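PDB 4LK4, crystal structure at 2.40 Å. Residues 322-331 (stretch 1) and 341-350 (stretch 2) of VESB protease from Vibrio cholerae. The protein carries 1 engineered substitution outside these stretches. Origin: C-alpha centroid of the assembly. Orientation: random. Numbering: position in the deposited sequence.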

ATOM      1  N   TYR A 322      30.875   6.092  -6.922  1.00103.79           N
ATOM      2  CA  TYR A 322      30.542   4.965  -6.067  1.00102.63           C
ATOM      3  C   TYR A 322      29.590   5.394  -4.967  1.00100.96           C
ATOM      4  O   TYR A 322      30.013   5.934  -3.943  1.00103.32           O
ATOM      5  CB  TYR A 322      31.824   4.385  -5.457  1.00107.08           C
ATOM      6  CG  TYR A 322      32.720   3.692  -6.463  1.00108.49           C
ATOM      7  CD1 TYR A 322      32.208   2.699  -7.294  1.00106.26           C
ATOM      8  CD2 TYR A 322      34.069   4.008  -6.569  1.00112.92           C
ATOM      9  CE1 TYR A 322      32.999   2.044  -8.204  1.00108.52           C
ATOM     10  CE2 TYR A 322      34.879   3.355  -7.490  1.00115.60           C
ATOM     11  CZ  TYR A 322      34.329   2.375  -8.302  1.00113.69           C
ATOM     12  OH  TYR A 322      35.080   1.707  -9.225  1.00115.76           O
ATOM     13  N   ARG A 323      28.303   5.142  -5.176  1.00 98.46           N
ATOM     14  CA  ARG A 323      27.275   5.581  -4.233  1.00 96.29           C
ATOM     15  C   ARG A 323      25.894   5.027  -4.588  1.00 91.38           C
ATOM     16  O   ARG A 323      25.728   4.299  -5.568  1.00 89.43           O
ATOM     17  CB  ARG A 323      27.236   7.119  -4.168  1.00 98.24           C
ATOM     18  CG  ARG A 323      27.043   7.824  -5.506  1.00 98.68           C
ATOM     19  CD  ARG A 323      27.122   9.338  -5.328  1.00102.20           C
ATOM     20  NE  ARG A 323      26.191  10.082  -6.187  1.00102.34           N
ATOM     21  CZ  ARG A 323      24.859  10.098  -6.044  1.00101.03           C
ATOM     22  NH1 ARG A 323      24.263   9.383  -5.095  1.00 98.71           N
ATOM     23  NH2 ARG A 323      24.104  10.820  -6.870  1.00100.97           N
ATOM     24  N   GLN A 324      24.912   5.363  -3.760  1.00 89.64           N
ATOM     25  CA  GLN A 324      23.530   5.039  -4.046  1.00 86.02           C
ATOM     26  C   GLN A 324      22.880   6.128  -4.867  1.00 81.27           C
ATOM     27  O   GLN A 324      22.924   7.293  -4.504  1.00 81.95           O
ATOM     28  CB  GLN A 324      22.755   4.926  -2.762  1.00 88.93           C
ATOM     29  CG  GLN A 324      23.382   3.990  -1.755  1.00 95.00           C
ATOM     30  CD  GLN A 324      22.359   3.507  -0.742  1.00 96.42           C
ATOM     31  OE1 GLN A 324      21.324   2.922  -1.107  1.00 93.79           O
ATOM     32  NE2 GLN A 324      22.628   3.770   0.536  1.00100.04           N
ATOM     33  N   TYR A 325      22.256   5.739  -5.963  1.00 75.83           N
ATOM     34  CA  TYR A 325      21.504   6.668  -6.775  1.00 72.47           C
ATOM     35  C   TYR A 325      20.033   6.395  -6.541  1.00 68.42           C
ATOM     36  O   TYR A 325      19.588   5.257  -6.620  1.00 65.87           O
ATOM     37  CB  TYR A 325      21.841   6.494  -8.264  1.00 72.67           C
ATOM     38  CG  TYR A 325      23.247   6.892  -8.627  1.00 75.59           C
ATOM     39  CD1 TYR A 325      24.333   6.053  -8.349  1.00 77.49           C
ATOM     40  CD2 TYR A 325      23.506   8.105  -9.268  1.00 77.34           C
ATOM     41  CE1 TYR A 325      25.625   6.421  -8.696  1.00 80.47           C
ATOM     42  CE2 TYR A 325      24.799   8.473  -9.623  1.00 79.73           C
ATOM     43  CZ  TYR A 325      25.848   7.630  -9.330  1.00 81.36           C
ATOM     44  OH  TYR A 325      27.118   8.002  -9.669  1.00 85.49           O
ATOM     45  N   GLN A 326      19.289   7.450  -6.232  1.00 67.25           N
ATOM     46  CA  GLN A 326      17.858   7.358  -6.093  1.00 64.22           C
ATOM     47  C   GLN A 326      17.218   8.629  -6.579  1.00 64.04           C
ATOM     48  O   GLN A 326      17.241   9.648  -5.881  1.00 66.25           O
ATOM     49  CB  GLN A 326      17.467   7.127  -4.638  1.00 64.76           C
ATOM     50  CG  GLN A 326      15.997   6.765  -4.476  1.00 61.93           C
ATOM     51  CD  GLN A 326      15.616   6.570  -3.030  1.00 62.78           C
ATOM     52  OE1 GLN A 326      15.521   5.434  -2.549  1.00 63.89           O
ATOM     53  NE2 GLN A 326      15.413   7.668  -2.321  1.00 62.91           N
ATOM     54  N   TYR A 327      16.637   8.569  -7.774  1.00 62.75           N
ATOM     55  CA  TYR A 327      16.002   9.745  -8.363  1.00 62.97           C
ATOM     56  C   TYR A 327      14.511   9.551  -8.557  1.00 58.16           C
ATOM     57  O   TYR A 327      14.081   8.601  -9.195  1.00 56.83           O
ATOM     58  CB  TYR A 327      16.633  10.113  -9.708  1.00 65.29           C
ATOM     59  CG  TYR A 327      18.087  10.456  -9.645  1.00 69.79           C
ATOM     60  CD1 TYR A 327      18.558  11.422  -8.763  1.00 74.19           C
ATOM     61  CD2 TYR A 327      19.001   9.847 -10.494  1.00 71.44           C
ATOM     62  CE1 TYR A 327      19.911  11.765  -8.730  1.00 76.54           C
ATOM     63  CE2 TYR A 327      20.344  10.180 -10.458  1.00 74.73           C
ATOM     64  CZ  TYR A 327      20.797  11.128  -9.570  1.00 76.82           C
ATOM     65  OH  TYR A 327      22.140  11.451  -9.542  1.00 82.13           O
ATOM     66  N   ASP A 328      13.756  10.506  -8.037  1.00 56.75           N
ATOM     67  CA  ASP A 328      12.315  10.556  -8.155  1.00 54.74           C
ATOM     68  C   ASP A 328      11.881  11.622  -9.127  1.00 55.27           C
ATOM     69  O   ASP A 328      12.330  12.756  -9.056  1.00 56.76           O
ATOM     70  CB  ASP A 328      11.728  10.864  -6.784  1.00 54.84           C
ATOM     71  CG  ASP A 328      11.953   9.725  -5.800  1.00 54.94           C
ATOM     72  OD1 ASP A 328      12.395   8.652  -6.266  1.00 55.06           O
ATOM     73  OD2 ASP A 328      11.691   9.875  -4.586  1.00 55.25           O
ATOM     74  N   PHE A 329      11.003  11.256 -10.039  1.00 54.81           N
ATOM     75  CA  PHE A 329      10.457  12.213 -10.986  1.00 56.52           C
ATOM     76  C   PHE A 329       8.949  12.020 -11.121  1.00 55.93           C
ATOM     77  O   PHE A 329       8.412  10.939 -10.886  1.00 55.80           O
ATOM     78  CB  PHE A 329      11.137  12.078 -12.348  1.00 57.71           C
ATOM     79  CG  PHE A 329      11.052  10.700 -12.915  1.00 57.77           C
ATOM     80  CD1 PHE A 329      11.978   9.740 -12.564  1.00 58.10           C
ATOM     81  CD2 PHE A 329      10.024  10.357 -13.773  1.00 57.86           C
ATOM     82  CE1 PHE A 329      11.889   8.460 -13.069  1.00 58.85           C
ATOM     83  CE2 PHE A 329       9.932   9.090 -14.292  1.00 57.88           C
ATOM     84  CZ  PHE A 329      10.863   8.131 -13.934  1.00 58.57           C
ATOM     85  N   GLU A 330       8.299  13.084 -11.544  1.00 57.41           N
ATOM     86  CA  GLU A 330       6.879  13.233 -11.477  1.00 58.80           C
ATOM     87  C   GLU A 330       6.365  13.648 -12.849  1.00 60.20           C
ATOM     88  O   GLU A 330       6.888  14.600 -13.459  1.00 62.52           O
ATOM     89  CB  GLU A 330       6.597  14.338 -10.465  1.00 61.81           C
ATOM     90  CG  GLU A 330       5.174  14.433  -9.980  1.00 63.80           C
ATOM     91  CD  GLU A 330       5.084  14.959  -8.539  1.00 66.53           C
ATOM     92  OE1 GLU A 330       4.773  16.159  -8.360  1.00 70.16           O
ATOM     93  OE2 GLU A 330       5.335  14.171  -7.585  1.00 64.72           O
ATOM     94  N   LEU A 331       5.363  12.942 -13.350  1.00 59.42           N
ATOM     95  CA  LEU A 331       4.654  13.399 -14.534  1.00 62.05           C
ATOM     96  C   LEU A 331       3.295  13.900 -14.081  1.00 61.16           C
ATOM     97  O   LEU A 331       2.621  13.231 -13.319  1.00 57.74           O
ATOM     98  CB  LEU A 331       4.484  12.289 -15.567  1.00 63.84           C
ATOM     99  CG  LEU A 331       5.645  11.938 -16.497  1.00 67.62           C
ATOM    100  CD1 LEU A 331       6.792  11.273 -15.749  1.00 67.72           C
ATOM    101  CD2 LEU A 331       5.122  11.005 -17.584  1.00 69.13           C
ATOM    102  N   ARG A 341      -0.971  13.111 -10.750  1.00 55.28           N
ATOM    103  CA  ARG A 341       0.475  13.086 -10.702  1.00 54.65           C
ATOM    104  C   ARG A 341       0.891  11.655 -10.509  1.00 52.68           C
ATOM    105  O   ARG A 341       0.373  10.976  -9.636  1.00 54.42           O
ATOM    106  CB  ARG A 341       0.998  13.939  -9.539  1.00 55.89           C
ATOM    107  CG  ARG A 341       0.731  15.438  -9.700  1.00 59.58           C
ATOM    108  CD  ARG A 341       1.162  16.255  -8.488  1.00 61.39           C
ATOM    109  NE  ARG A 341       0.899  17.688  -8.646  1.00 64.73           N
ATOM    110  CZ  ARG A 341       1.798  18.607  -9.011  1.00 66.77           C
ATOM    111  NH1 ARG A 341       3.060  18.294  -9.282  1.00 66.09           N
ATOM    112  NH2 ARG A 341       1.427  19.868  -9.114  1.00 69.96           N
ATOM    113  N   ALA A 342       1.810  11.194 -11.330  1.00 51.43           N
ATOM    114  CA  ALA A 342       2.480   9.949 -11.115  1.00 49.97           C
ATOM    115  C   ALA A 342       3.912  10.281 -10.746  1.00 50.11           C
ATOM    116  O   ALA A 342       4.604  11.023 -11.470  1.00 50.91           O
ATOM    117  CB  ALA A 342       2.458   9.114 -12.373  1.00 50.85           C
ATOM    118  N   THR A 343       4.358   9.701  -9.633  1.00 48.40           N
ATOM    119  CA  THR A 343       5.724   9.862  -9.148  1.00 47.18           C
ATOM    120  C   THR A 343       6.431   8.512  -9.249  1.00 46.46           C
ATOM    121  O   THR A 343       6.033   7.549  -8.612  1.00 46.03           O
ATOM    122  CB  THR A 343       5.704  10.387  -7.702  1.00 46.47           C
ATOM    123  OG1 THR A 343       4.901  11.558  -7.656  1.00 47.42           O
ATOM    124  CG2 THR A 343       7.049  10.751  -7.208  1.00 47.10           C
ATOM    125  N   SER A 344       7.468   8.454 -10.083  1.00 47.56           N
ATOM    126  CA  SER A 344       8.264   7.242 -10.284  1.00 47.24           C
ATOM    127  C   SER A 344       9.666   7.415  -9.737  1.00 47.42           C
ATOM    128  O   SER A 344      10.050   8.514  -9.376  1.00 48.67           O
ATOM    129  CB  SER A 344       8.356   6.922 -11.759  1.00 48.37           C
ATOM    130  OG  SER A 344       7.074   6.683 -12.297  1.00 49.00           O
ATOM    131  N   ARG A 345      10.417   6.319  -9.678  1.00 47.06           N
ATOM    132  CA  ARG A 345      11.730   6.299  -9.056  1.00 47.72           C
ATOM    133  C   ARG A 345      12.638   5.345  -9.796  1.00 49.33           C
ATOM    134  O   ARG A 345      12.243   4.261 -10.156  1.00 49.24           O
ATOM    135  CB  ARG A 345      11.640   5.839  -7.617  1.00 47.63           C
ATOM    136  CG  ARG A 345      12.981   5.431  -7.011  1.00 48.94           C
ATOM    137  CD  ARG A 345      12.884   5.134  -5.522  1.00 48.58           C
ATOM    138  NE  ARG A 345      12.611   6.361  -4.793  1.00 48.77           N
ATOM    139  CZ  ARG A 345      12.193   6.427  -3.530  1.00 50.55           C
ATOM    140  NH1 ARG A 345      11.997   5.311  -2.803  1.00 51.20           N
ATOM    141  NH2 ARG A 345      11.946   7.621  -2.984  1.00 50.77           N
ATOM    142  N   ILE A 346      13.854   5.786 -10.049  1.00 51.40           N
ATOM    143  CA  ILE A 346      14.885   4.936 -10.568  1.00 52.85           C
ATOM    144  C   ILE A 346      15.972   4.898  -9.515  1.00 54.31           C
ATOM    145  O   ILE A 346      16.358   5.913  -8.952  1.00 55.18           O
ATOM    146  CB  ILE A 346      15.422   5.437 -11.914  1.00 54.24           C
ATOM    147  CG1 ILE A 346      16.392   4.438 -12.496  1.00 56.16           C
ATOM    148  CG2 ILE A 346      16.108   6.795 -11.795  1.00 55.60           C
ATOM    149  CD1 ILE A 346      16.617   4.662 -13.962  1.00 58.07           C
ATOM    150  N   GLN A 347      16.456   3.712  -9.253  1.00 55.81           N
ATOM    151  CA  GLN A 347      17.353   3.508  -8.164  1.00 58.51           C
ATOM    152  C   GLN A 347      18.343   2.432  -8.540  1.00 60.82           C
ATOM    153  O   GLN A 347      17.983   1.477  -9.236  1.00 60.77           O
ATOM    154  CB  GLN A 347      16.560   3.048  -6.949  1.00 58.38           C
ATOM    155  CG  GLN A 347      17.414   2.767  -5.729  1.00 60.95           C
ATOM    156  CD  GLN A 347      16.584   2.603  -4.458  1.00 61.44           C
ATOM    157  OE1 GLN A 347      15.383   2.888  -4.426  1.00 59.87           O
ATOM    158  NE2 GLN A 347      17.234   2.137  -3.404  1.00 63.70           N
ATOM    159  N   LEU A 348      19.566   2.585  -8.031  1.00 63.25           N
ATOM    160  CA  LEU A 348      20.660   1.646  -8.247  1.00 66.26           C
ATOM    161  C   LEU A 348      21.795   1.929  -7.277  1.00 69.21           C
ATOM    162  O   LEU A 348      21.809   2.957  -6.601  1.00 68.14           O
ATOM    163  CB  LEU A 348      21.171   1.764  -9.681  1.00 67.56           C
ATOM    164  CG  LEU A 348      21.711   3.136 -10.079  1.00 67.56           C
ATOM    165  CD1 LEU A 348      23.214   3.044 -10.249  1.00 71.95           C
ATOM    166  CD2 LEU A 348      21.076   3.583 -11.377  1.00 66.66           C
ATOM    167  N   ASP A 349      22.753   1.016  -7.214  1.00 74.10           N
ATOM    168  CA  ASP A 349      23.849   1.145  -6.258  1.00 78.22           C
ATOM    169  C   ASP A 349      25.170   0.651  -6.845  1.00 81.05           C
ATOM    170  O   ASP A 349      25.194  -0.406  -7.488  1.00 82.51           O
ATOM    171  CB  ASP A 349      23.516   0.368  -4.981  1.00 78.10           C
ATOM    172  CG  ASP A 349      24.315   0.846  -3.780  1.00 81.52           C
ATOM    173  OD1 ASP A 349      25.503   1.210  -3.917  1.00 84.14           O
ATOM    174  OD2 ASP A 349      23.743   0.867  -2.671  1.00 85.31           O
ATOM    175  N   THR A 350      26.252   1.400  -6.572  1.00 83.28           N
ATOM    176  CA  THR A 350      27.617   1.081  -7.056  1.00 87.31           C
ATOM    177  C   THR A 350      28.660   1.043  -5.910  1.00 90.66           C
ATOM    178  O   THR A 350      28.384   1.462  -4.772  1.00 89.89           O
ATOM    179  CB  THR A 350      28.075   2.100  -8.143  1.00 87.27           C
ATOM    180  OG1 THR A 350      28.055   3.426  -7.608  1.00 86.65           O
ATOM    181  CG2 THR A 350      27.157   2.085  -9.382  1.00 84.21           C
TER

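The strongest polar contact is the salt bridge between Asp328 and Arg345, which sit directly across from each other in a non-hydrogen-bonded pair with CA atoms 4.4 Å apart. The carboxylate meets the guanidinium along its edge through two hydrogen bonds, Arg345 NE to Asp328 OD1 at 2.7 Å and Arg345 NH2 to Asp328 OD2 at 2.8 Å. Both N-H groups point at their acceptors with angles of 160°, so charge and direction agree. The long arginine bends back to reach this short partner: chi1 and chi2 are t, and the turn comes at chi3, which is m. One face of the same guanidinium lies against the aliphatic part of Gln326, with Gln326 CG 3.4 Å from Arg345 NE.

Glu330 serves two partners. Its OE2 accepts a hydrogen bond from Thr343 OG1 at 2.6 Å, straight across the pair, while its OE1 forms a salt bridge with Arg341 NH1 at 2.9 Å, a diagonal reach two residues along the neighbouring strand. The N-H angle there is 142°, less direct than in the Asp328 pairing.

Beneath these side chains runs a regular antiparallel ladder, its strand directions 156° apart. Tyr325 with Leu348, Tyr327 with Ile346, Phe329 with Ser344, and Leu331 with Ala342 each exchange two backbone hydrogen bonds, all between 2.8 and 3.0 Å from N to O. The intervening pairs approach more closely at CA, and there CA-H...O contacts supplement the ladder, as from Glu330 CA to Ala342 O at 3.2 Å. At the far end the pattern changes: Thr350 N still donates to Arg323 O at 3.1 Å, but Arg323 N donates to the side-chain Thr350 OG1 at 3.0 Å, so a threonine hydroxyl takes the place of a carbonyl.

The alternation of the strands sorts the chemistry. Gln324, Gln326, Asp328 and Glu330 share one face with Asp349, Gln347, Arg345 and Thr343, where polar groups remain at least partly exposed. The other face carries Tyr325, Tyr327, Phe329 and Leu331 alongside Leu348, Ile346, Ser344 and Ala342, all buried. Tyr325 CD1 packs 3.7 Å from Leu348 CD1, and Tyr327 CB lies 4.0 Å from Ile346 CG2, which meets the tyrosine ring at its edge. Phe329, with chi1 p, brings its ring back over the opposing strand, where Ser344 CB sits over one face in a CH-pi contact. Ser344 CB lies 3.5 Å from Phe329 CZ, and the Ser344 hydroxyl is hydrogen-bonded elsewhere in the structure. Together the two stretches bury 1061 Å².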